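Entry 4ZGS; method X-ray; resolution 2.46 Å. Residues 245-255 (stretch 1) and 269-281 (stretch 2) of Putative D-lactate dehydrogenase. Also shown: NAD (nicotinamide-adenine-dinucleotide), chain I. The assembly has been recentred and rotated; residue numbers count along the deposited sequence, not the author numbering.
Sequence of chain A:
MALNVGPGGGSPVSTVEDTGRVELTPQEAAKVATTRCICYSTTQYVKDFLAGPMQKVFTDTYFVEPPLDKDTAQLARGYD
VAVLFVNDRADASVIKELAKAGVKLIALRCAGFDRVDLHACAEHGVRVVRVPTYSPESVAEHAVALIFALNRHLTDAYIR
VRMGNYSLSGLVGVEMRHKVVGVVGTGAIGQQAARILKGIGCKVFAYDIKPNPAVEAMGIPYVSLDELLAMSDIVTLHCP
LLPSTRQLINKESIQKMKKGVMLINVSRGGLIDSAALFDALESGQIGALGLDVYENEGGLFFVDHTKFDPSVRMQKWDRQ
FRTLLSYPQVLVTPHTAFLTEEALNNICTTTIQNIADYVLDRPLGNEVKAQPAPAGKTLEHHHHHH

Stretch 1 (245-255) TRQLINKESIQ
Stretch 2 269-281: GGLIDSAALFDAL

Three backbone hydrogen bonds, two of them around a single parallel bridge, pin the two stretches together and hand over to a small apolar contact between helical segments. Thr245 to Leu248 form a type II turn, with Gln247 at phi/psi 53/42; beside it lies the 3-10 segment Gly269-Leu271. Gln247 N donates to Gly270 O (2.9 Å), Ile249 N to Leu271 O (2.9 Å), and Asp273 N returns a bond to Ile249 O (2.9 Å), giving a single bridge between Ile249 and Ile272, CA atoms 4.7 Å apart. Leu271 (m, t) points CA-to-CB away, yet its branched end returns, CD2 lying 3.8 Å from Thr245 CB. Ile249 (m, m) points toward stretch 2, its end leading away, and Ile272 (m, t) points away; Ile249 CB packs 4.1 Å from Ile272 CG1, and branched apolar side chains suit this buried bridge. Gln247 (m, t) points sideways, its amide carbon CD 3.7 Å from CB of Asp273 (t), which points toward stretch 1; the amide suits a partly exposed position.

Asn250 (p) then caps the weak helix 251-254: its OD1 accepts from Ser253 N at 2.7 Å. The CA atoms of Ala276 and Lys251 lie 5.1 Å apart, and the small methyl fits against backbone, Ala276 CB reaching Lys251 N at 3.6 Å while the extended lysine leads its end away. Ile254 (m, t) points toward stretch 2, its CG2 3.8 Å from Ala280 CB and its CD1 4.2 Å from Ala276 CB.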

ATOM      1  N   THR A 245     -25.452 -14.770 -23.008  1.00 87.76           N
ATOM      2  CA  THR A 245     -24.492 -13.783 -22.526  1.00 82.63           C
ATOM      3  C   THR A 245     -23.245 -14.429 -21.934  1.00 86.36           C
ATOM      4  O   THR A 245     -22.374 -13.746 -21.384  1.00 85.60           O
ATOM      5  CB  THR A 245     -25.124 -12.841 -21.482  1.00 77.47           C
ATOM      6  OG1 THR A 245     -25.652 -13.612 -20.392  1.00 77.04           O
ATOM      7  CG2 THR A 245     -26.246 -12.039 -22.119  1.00 78.05           C
ATOM      8  N   ARG A 246     -23.182 -15.752 -21.981  1.00 90.88           N
ATOM      9  CA  ARG A 246     -22.070 -16.407 -21.336  1.00 92.75           C
ATOM     10  C   ARG A 246     -20.795 -16.104 -22.097  1.00 87.52           C
ATOM     11  O   ARG A 246     -20.650 -16.466 -23.258  1.00 88.72           O
ATOM     12  CB  ARG A 246     -22.300 -17.902 -21.269  1.00103.66           C
ATOM     13  CG  ARG A 246     -21.228 -18.632 -20.528  1.00111.38           C
ATOM     14  CD  ARG A 246     -21.659 -20.068 -20.341  1.00122.86           C
ATOM     15  NE  ARG A 246     -20.526 -20.907 -20.002  1.00129.86           N
ATOM     16  CZ  ARG A 246     -19.769 -21.528 -20.896  1.00138.58           C
ATOM     17  NH1 ARG A 246     -20.046 -21.414 -22.187  1.00143.95           N
ATOM     18  NH2 ARG A 246     -18.748 -22.287 -20.509  1.00140.10           N
ATOM     19  N   GLN A 247     -19.838 -15.506 -21.400  1.00 83.30           N
ATOM     20  CA  GLN A 247     -18.565 -15.121 -21.994  1.00 81.31           C
ATOM     21  C   GLN A 247     -18.773 -14.268 -23.244  1.00 77.01           C
ATOM     22  O   GLN A 247     -18.088 -14.392 -24.269  1.00 72.92           O
ATOM     23  CB  GLN A 247     -17.721 -16.365 -22.237  1.00 83.22           C
ATOM     24  CG  GLN A 247     -17.177 -16.838 -20.905  1.00 83.56           C
ATOM     25  CD  GLN A 247     -16.395 -18.102 -20.969  1.00 87.22           C
ATOM     26  OE1 GLN A 247     -16.327 -18.758 -22.005  1.00 90.01           O
ATOM     27  NE2 GLN A 247     -15.759 -18.445 -19.855  1.00 87.72           N
ATOM     28  N   LEU A 248     -19.738 -13.372 -23.095  1.00 74.74           N
ATOM     29  CA  LEU A 248     -20.013 -12.323 -24.049  1.00 74.08           C
ATOM     30  C   LEU A 248     -18.723 -11.669 -24.468  1.00 72.58           C
ATOM     31  O   LEU A 248     -18.487 -11.442 -25.657  1.00 74.93           O
ATOM     32  CB  LEU A 248     -20.964 -11.312 -23.421  1.00 74.63           C
ATOM     33  CG  LEU A 248     -21.502 -10.200 -24.287  1.00 74.66           C
ATOM     34  CD1 LEU A 248     -22.891 -10.543 -24.804  1.00 80.17           C
ATOM     35  CD2 LEU A 248     -21.554  -8.999 -23.393  1.00 74.90           C
ATOM     36  N   ILE A 249     -17.912 -11.334 -23.476  1.00 68.47           N
ATOM     37  CA  ILE A 249     -16.537 -10.913 -23.715  1.00 66.39           C
ATOM     38  C   ILE A 249     -15.614 -12.137 -23.724  1.00 70.60           C
ATOM     39  O   ILE A 249     -15.460 -12.828 -22.714  1.00 68.51           O
ATOM     40  CB  ILE A 249     -16.073  -9.907 -22.655  1.00 59.63           C
ATOM     41  CG1 ILE A 249     -17.088  -8.753 -22.570  1.00 59.13           C
ATOM     42  CG2 ILE A 249     -14.625  -9.496 -22.886  1.00 54.16           C
ATOM     43  CD1 ILE A 249     -17.179  -7.935 -23.831  1.00 59.97           C
ATOM     44  N   ASN A 250     -14.997 -12.391 -24.869  1.00 72.65           N
ATOM     45  CA  ASN A 250     -14.076 -13.501 -25.026  1.00 74.27           C
ATOM     46  C   ASN A 250     -12.950 -13.121 -25.961  1.00 77.80           C
ATOM     47  O   ASN A 250     -12.805 -11.953 -26.327  1.00 76.20           O
ATOM     48  CB  ASN A 250     -14.808 -14.743 -25.537  1.00 77.23           C
ATOM     49  CG  ASN A 250     -15.599 -14.482 -26.824  1.00 82.57           C
ATOM     50  OD1 ASN A 250     -15.202 -13.681 -27.680  1.00 84.22           O
ATOM     51  ND2 ASN A 250     -16.732 -15.166 -26.960  1.00 81.35           N
ATOM     52  N   LYS A 251     -12.138 -14.102 -26.330  1.00 81.07           N
ATOM     53  CA  LYS A 251     -10.964 -13.825 -27.143  1.00 83.98           C
ATOM     54  C   LYS A 251     -11.343 -13.184 -28.465  1.00 81.69           C
ATOM     55  O   LYS A 251     -10.680 -12.252 -28.924  1.00 77.57           O
ATOM     56  CB  LYS A 251     -10.176 -15.105 -27.411  1.00 90.77           C
ATOM     57  CG  LYS A 251      -8.915 -14.873 -28.218  1.00 91.43           C
ATOM     58  CD  LYS A 251      -8.283 -16.187 -28.621  1.00 93.11           C
ATOM     59  CE  LYS A 251      -6.883 -15.983 -29.166  1.00 92.29           C
ATOM     60  NZ  LYS A 251      -6.219 -17.300 -29.326  1.00 98.02           N
ATOM     61  N   GLU A 252     -12.418 -13.693 -29.061  1.00 83.99           N
ATOM     62  CA  GLU A 252     -12.875 -13.255 -30.373  1.00 83.16           C
ATOM     63  C   GLU A 252     -13.540 -11.895 -30.343  1.00 82.09           C
ATOM     64  O   GLU A 252     -13.158 -11.001 -31.099  1.00 83.39           O
ATOM     65  CB  GLU A 252     -13.851 -14.277 -30.964  1.00 89.54           C
ATOM     66  CG  GLU A 252     -13.190 -15.570 -31.441  1.00100.55           C
ATOM     67  CD  GLU A 252     -12.623 -16.404 -30.296  1.00104.27           C
ATOM     68  OE1 GLU A 252     -12.887 -16.068 -29.122  1.00102.09           O
ATOM     69  OE2 GLU A 252     -11.887 -17.379 -30.569  1.00108.23           O
ATOM     70  N   SER A 253     -14.516 -11.730 -29.455  1.00 76.03           N
ATOM     71  CA  SER A 253     -15.290 -10.501 -29.448  1.00 69.38           C
ATOM     72  C   SER A 253     -14.401  -9.343 -29.057  1.00 66.18           C
ATOM     73  O   SER A 253     -14.635  -8.198 -29.466  1.00 70.78           O
ATOM     74  CB  SER A 253     -16.508 -10.595 -28.518  1.00 64.90           C
ATOM     75  OG  SER A 253     -16.163 -10.954 -27.201  1.00 60.80           O
ATOM     76  N   ILE A 254     -13.363  -9.636 -28.292  1.00 60.00           N
ATOM     77  CA  ILE A 254     -12.476  -8.571 -27.865  1.00 59.14           C
ATOM     78  C   ILE A 254     -11.753  -7.929 -29.056  1.00 65.73           C
ATOM     79  O   ILE A 254     -11.523  -6.718 -29.055  1.00 67.39           O
ATOM     80  CB  ILE A 254     -11.463  -9.073 -26.833  1.00 53.39           C
ATOM     81  CG1 ILE A 254     -12.152  -9.178 -25.461  1.00 53.14           C
ATOM     82  CG2 ILE A 254     -10.316  -8.109 -26.739  1.00 46.87           C
ATOM     83  CD1 ILE A 254     -11.313  -9.762 -24.365  1.00 48.95           C
ATOM     84  N   GLN A 255     -11.434  -8.712 -30.084  1.00 64.42           N
ATOM     85  CA  GLN A 255     -10.762  -8.152 -31.258  1.00 69.06           C
ATOM     86  C   GLN A 255     -11.717  -7.322 -32.112  1.00 72.86           C
ATOM     87  O   GLN A 255     -11.271  -6.631 -33.020  1.00 77.00           O
ATOM     88  CB  GLN A 255     -10.095  -9.241 -32.103  1.00 75.44           C
ATOM     89  CG  GLN A 255      -8.957  -9.938 -31.364  1.00 86.87           C
ATOM     90  CD  GLN A 255      -7.926  -8.958 -30.775  1.00 88.44           C
ATOM     91  OE1 GLN A 255      -7.487  -8.020 -31.447  1.00 90.74           O
ATOM     92  NE2 GLN A 255      -7.562  -9.168 -29.505  1.00 83.19           N
ATOM     93  N   GLY A 269     -19.506 -12.215 -13.234  1.00 61.49           N
ATOM     94  CA  GLY A 269     -18.183 -12.618 -13.649  1.00 41.13           C
ATOM     95  C   GLY A 269     -18.229 -13.480 -14.878  1.00 43.31           C
ATOM     96  O   GLY A 269     -17.339 -13.428 -15.706  1.00 57.83           O
ATOM     97  N   GLY A 270     -19.296 -14.251 -15.014  1.00 52.73           N
ATOM     98  CA  GLY A 270     -19.498 -15.110 -16.166  1.00 56.43           C
ATOM     99  C   GLY A 270     -19.596 -14.392 -17.509  1.00 63.00           C
ATOM    100  O   GLY A 270     -19.534 -15.043 -18.554  1.00 71.89           O
ATOM    101  N   LEU A 271     -19.807 -13.074 -17.504  1.00 58.61           N
ATOM    102  CA  LEU A 271     -19.911 -12.330 -18.764  1.00 58.94           C
ATOM    103  C   LEU A 271     -18.576 -12.198 -19.474  1.00 61.56           C
ATOM    104  O   LEU A 271     -18.531 -11.911 -20.664  1.00 65.37           O
ATOM    105  CB  LEU A 271     -20.474 -10.935 -18.526  1.00 52.74           C
ATOM    106  CG  LEU A 271     -21.844 -10.874 -17.858  1.00 52.18           C
ATOM    107  CD1 LEU A 271     -22.197  -9.446 -17.557  1.00 47.60           C
ATOM    108  CD2 LEU A 271     -22.871 -11.503 -18.773  1.00 52.62           C
ATOM    109  N   ILE A 272     -17.496 -12.390 -18.723  1.00 61.90           N
ATOM    110  CA  ILE A 272     -16.137 -12.230 -19.227  1.00 59.97           C
ATOM    111  C   ILE A 272     -15.335 -13.503 -19.123  1.00 66.83           C
ATOM    112  O   ILE A 272     -15.375 -14.175 -18.096  1.00 72.36           O
ATOM    113  CB  ILE A 272     -15.366 -11.160 -18.453  1.00 51.31           C
ATOM    114  CG1 ILE A 272     -16.031  -9.788 -18.581  1.00 41.31           C
ATOM    115  CG2 ILE A 272     -13.921 -11.103 -18.928  1.00 46.28           C
ATOM    116  CD1 ILE A 272     -15.289  -8.734 -17.795  1.00 42.99           C
ATOM    117  N   ASP A 273     -14.598 -13.847 -20.173  1.00 67.92           N
ATOM    118  CA  ASP A 273     -13.698 -14.989 -20.075  1.00 62.68           C
ATOM    119  C   ASP A 273     -12.338 -14.465 -19.650  1.00 60.44           C
ATOM    120  O   ASP A 273     -11.599 -13.899 -20.446  1.00 64.82           O
ATOM    121  CB  ASP A 273     -13.623 -15.733 -21.404  1.00 71.79           C
ATOM    122  CG  ASP A 273     -12.495 -16.751 -21.458  1.00 90.73           C
ATOM    123  OD1 ASP A 273     -11.953 -17.177 -20.404  1.00 93.88           O
ATOM    124  OD2 ASP A 273     -12.164 -17.151 -22.592  1.00101.60           O
ATOM    125  N   SER A 274     -11.999 -14.700 -18.391  1.00 61.55           N
ATOM    126  CA  SER A 274     -10.868 -14.042 -17.756  1.00 66.84           C
ATOM    127  C   SER A 274      -9.552 -14.420 -18.422  1.00 63.18           C
ATOM    128  O   SER A 274      -8.630 -13.621 -18.480  1.00 62.97           O
ATOM    129  CB  SER A 274     -10.811 -14.411 -16.277  1.00 71.57           C
ATOM    130  OG  SER A 274     -12.074 -14.191 -15.682  1.00 78.09           O
ATOM    131  N   ALA A 275      -9.455 -15.641 -18.920  1.00 65.25           N
ATOM    132  CA  ALA A 275      -8.234 -16.028 -19.615  1.00 70.26           C
ATOM    133  C   ALA A 275      -7.902 -15.044 -20.755  1.00 69.04           C
ATOM    134  O   ALA A 275      -6.742 -14.676 -20.959  1.00 70.35           O
ATOM    135  CB  ALA A 275      -8.345 -17.468 -20.138  1.00 67.99           C
ATOM    136  N   ALA A 276      -8.923 -14.553 -21.443  1.00 63.36           N
ATOM    137  CA  ALA A 276      -8.686 -13.732 -22.634  1.00 61.58           C
ATOM    138  C   ALA A 276      -8.195 -12.324 -22.298  1.00 58.44           C
ATOM    139  O   ALA A 276      -7.674 -11.635 -23.161  1.00 62.98           O
ATOM    140  CB  ALA A 276      -9.953 -13.647 -23.474  1.00 49.99           C
ATOM    141  N   LEU A 277      -8.302 -11.915 -21.040  1.00 49.48           N
ATOM    142  CA  LEU A 277      -8.016 -10.529 -20.697  1.00 52.09           C
ATOM    143  C   LEU A 277      -6.544 -10.130 -20.819  1.00 61.39           C
ATOM    144  O   LEU A 277      -6.243  -9.000 -21.219  1.00 64.51           O
ATOM    145  CB  LEU A 277      -8.486 -10.231 -19.270  1.00 52.83           C
ATOM    146  CG  LEU A 277     -10.005 -10.232 -19.047  1.00 57.05           C
ATOM    147  CD1 LEU A 277     -10.364  -9.903 -17.603  1.00 57.31           C
ATOM    148  CD2 LEU A 277     -10.697  -9.295 -20.000  1.00 49.85           C
ATOM    149  N   PHE A 278      -5.637 -11.052 -20.483  1.00 60.07           N
ATOM    150  CA  PHE A 278      -4.206 -10.747 -20.370  1.00 62.85           C
ATOM    151  C   PHE A 278      -3.587 -10.363 -21.715  1.00 64.28           C
ATOM    152  O   PHE A 278      -2.913  -9.334 -21.819  1.00 59.22           O
ATOM    153  CB  PHE A 278      -3.447 -11.948 -19.772  1.00 67.18           C
ATOM    154  CG  PHE A 278      -3.976 -12.372 -18.429  1.00 66.76           C
ATOM    155  CD1 PHE A 278      -3.568 -11.721 -17.268  1.00 59.13           C
ATOM    156  CD2 PHE A 278      -4.945 -13.369 -18.333  1.00 64.45           C
ATOM    157  CE1 PHE A 278      -4.092 -12.070 -16.042  1.00 53.23           C
ATOM    158  CE2 PHE A 278      -5.463 -13.729 -17.104  1.00 61.09           C
ATOM    159  CZ  PHE A 278      -5.035 -13.078 -15.959  1.00 56.54           C
ATOM    160  N   ASP A 279      -3.829 -11.186 -22.736  1.00 63.64           N
ATOM    161  CA  ASP A 279      -3.319 -10.913 -24.068  1.00 64.76           C
ATOM    162  C   ASP A 279      -3.763  -9.552 -24.528  1.00 67.83           C
ATOM    163  O   ASP A 279      -2.968  -8.784 -25.069  1.00 70.85           O
ATOM    164  CB  ASP A 279      -3.829 -11.942 -25.069  1.00 71.45           C
ATOM    165  CG  ASP A 279      -3.272 -13.329 -24.831  1.00 83.53           C
ATOM    166  OD1 ASP A 279      -2.235 -13.472 -24.133  1.00 76.17           O
ATOM    167  OD2 ASP A 279      -3.900 -14.281 -25.352  1.00 94.35           O
ATOM    168  N   ALA A 280      -5.032  -9.249 -24.259  1.00 64.85           N
ATOM    169  CA  ALA A 280      -5.666  -8.040 -24.745  1.00 55.65           C
ATOM    170  C   ALA A 280      -5.156  -6.838 -23.986  1.00 51.57           C
ATOM    171  O   ALA A 280      -4.905  -5.789 -24.569  1.00 50.42           O
ATOM    172  CB  ALA A 280      -7.156  -8.150 -24.612  1.00 55.82           C
ATOM    173  N   LEU A 281      -4.940  -7.019 -22.691  1.00 51.18           N
ATOM    174  CA  LEU A 281      -4.353  -5.970 -21.867  1.00 52.51           C
ATOM    175  C   LEU A 281      -2.924  -5.660 -22.301  1.00 58.83           C
ATOM    176  O   LEU A 281      -2.503  -4.501 -22.337  1.00 62.47           O
ATOM    177  CB  LEU A 281      -4.337  -6.388 -20.409  1.00 45.36           C
ATOM    178  CG  LEU A 281      -5.609  -6.218 -19.600  1.00 44.04           C
ATOM    179  CD1 LEU A 281      -5.392  -6.909 -18.263  1.00 41.25           C
ATOM    180  CD2 LEU A 281      -5.928  -4.732 -19.431  1.00 34.38           C
TER
HETATM  181  PA  NAD I1000     -32.897  -6.186 -15.089  1.00165.13           P
HETATM  182  O1A NAD I1000     -33.823  -7.295 -15.413  1.00158.06           O
HETATM  183  O2A NAD I1000     -33.856  -5.052 -15.076  1.00158.55           O
HETATM  184  O5B NAD I1000     -31.759  -6.003 -16.203  1.00162.85           O
HETATM  185  C5B NAD I1000     -31.394  -7.058 -17.092  1.00161.53           C
HETATM  186  C4B NAD I1000     -31.663  -6.681 -18.514  1.00160.60           C
HETATM  187  O4B NAD I1000     -30.747  -7.419 -19.445  1.00159.40           O
HETATM  188  C3B NAD I1000     -33.053  -7.012 -18.922  1.00159.96           C
HETATM  189  O3B NAD I1000     -33.725  -5.862 -19.507  1.00157.57           O
HETATM  190  C2B NAD I1000     -32.955  -8.061 -19.930  1.00159.60           C
HETATM  191  O2B NAD I1000     -34.023  -7.915 -20.904  1.00158.55           O
HETATM  192  C1B NAD I1000     -31.634  -7.865 -20.567  1.00159.26           C
HETATM  193  N9A NAD I1000     -31.152  -8.996 -21.252  1.00158.01           N
HETATM  194  C8A NAD I1000     -31.658 -10.327 -21.182  1.00157.08           C
HETATM  195  N7A NAD I1000     -30.914 -11.165 -22.030  1.00157.02           N
HETATM  196  C5A NAD I1000     -29.961 -10.370 -22.630  1.00157.35           C
HETATM  197  C6A NAD I1000     -28.905 -10.563 -23.573  1.00157.56           C
HETATM  198  N6A NAD I1000     -28.642 -11.840 -24.127  1.00157.26           N
HETATM  199  N1A NAD I1000     -28.207  -9.573 -23.905  1.00157.83           N
HETATM  200  C2A NAD I1000     -28.313  -8.420 -23.517  1.00158.07           C
HETATM  201  N3A NAD I1000     -29.208  -8.057 -22.665  1.00158.00           N
HETATM  202  C4A NAD I1000     -30.117  -8.989 -22.139  1.00157.83           C
HETATM  203  O3  NAD I1000     -32.240  -6.369 -13.637  1.00165.53           O
HETATM  204  PN  NAD I1000     -31.230  -5.328 -12.961  1.00159.75           P
HETATM  205  O1N NAD I1000     -31.788  -4.721 -11.728  1.00159.95           O
HETATM  206  O2N NAD I1000     -31.017  -4.144 -13.827  1.00159.88           O
HETATM  207  O5D NAD I1000     -29.836  -6.052 -12.671  1.00164.38           O
HETATM  208  C5D NAD I1000     -29.750  -7.293 -11.963  1.00160.06           C
HETATM  209  C4D NAD I1000     -28.320  -7.682 -12.021  1.00160.44           C
HETATM  210  O4D NAD I1000     -27.522  -6.857 -11.086  1.00163.37           O
HETATM  211  C3D NAD I1000     -28.078  -9.065 -11.591  1.00161.71           C
HETATM  212  O3D NAD I1000     -28.399 -10.009 -12.646  1.00159.87           O
HETATM  213  C2D NAD I1000     -26.644  -9.048 -11.309  1.00162.17           C
HETATM  214  O2D NAD I1000     -25.924  -9.301 -12.540  1.00163.56           O
HETATM  215  C1D NAD I1000     -26.327  -7.685 -10.813  1.00161.35           C
HETATM  216  N1N NAD I1000     -26.017  -7.709  -9.438  1.00163.73           N
HETATM  217  C2N NAD I1000     -24.869  -7.033  -8.960  1.00164.68           C
HETATM  218  C3N NAD I1000     -24.547  -7.066  -7.604  1.00164.86           C
HETATM  219  C7N NAD I1000     -23.306  -6.340  -7.093  1.00164.44           C
HETATM  220  O7N NAD I1000     -22.306  -6.272  -7.784  1.00163.60           O
HETATM  221  N7N NAD I1000     -23.295  -5.752  -5.801  1.00163.80           N
HETATM  222  C4N NAD I1000     -25.369  -7.775  -6.709  1.00164.04           C
HETATM  223  C5N NAD I1000     -26.511  -8.454  -7.181  1.00161.94           C
HETATM  224  C6N NAD I1000     -26.835  -8.420  -8.533  1.00163.20           C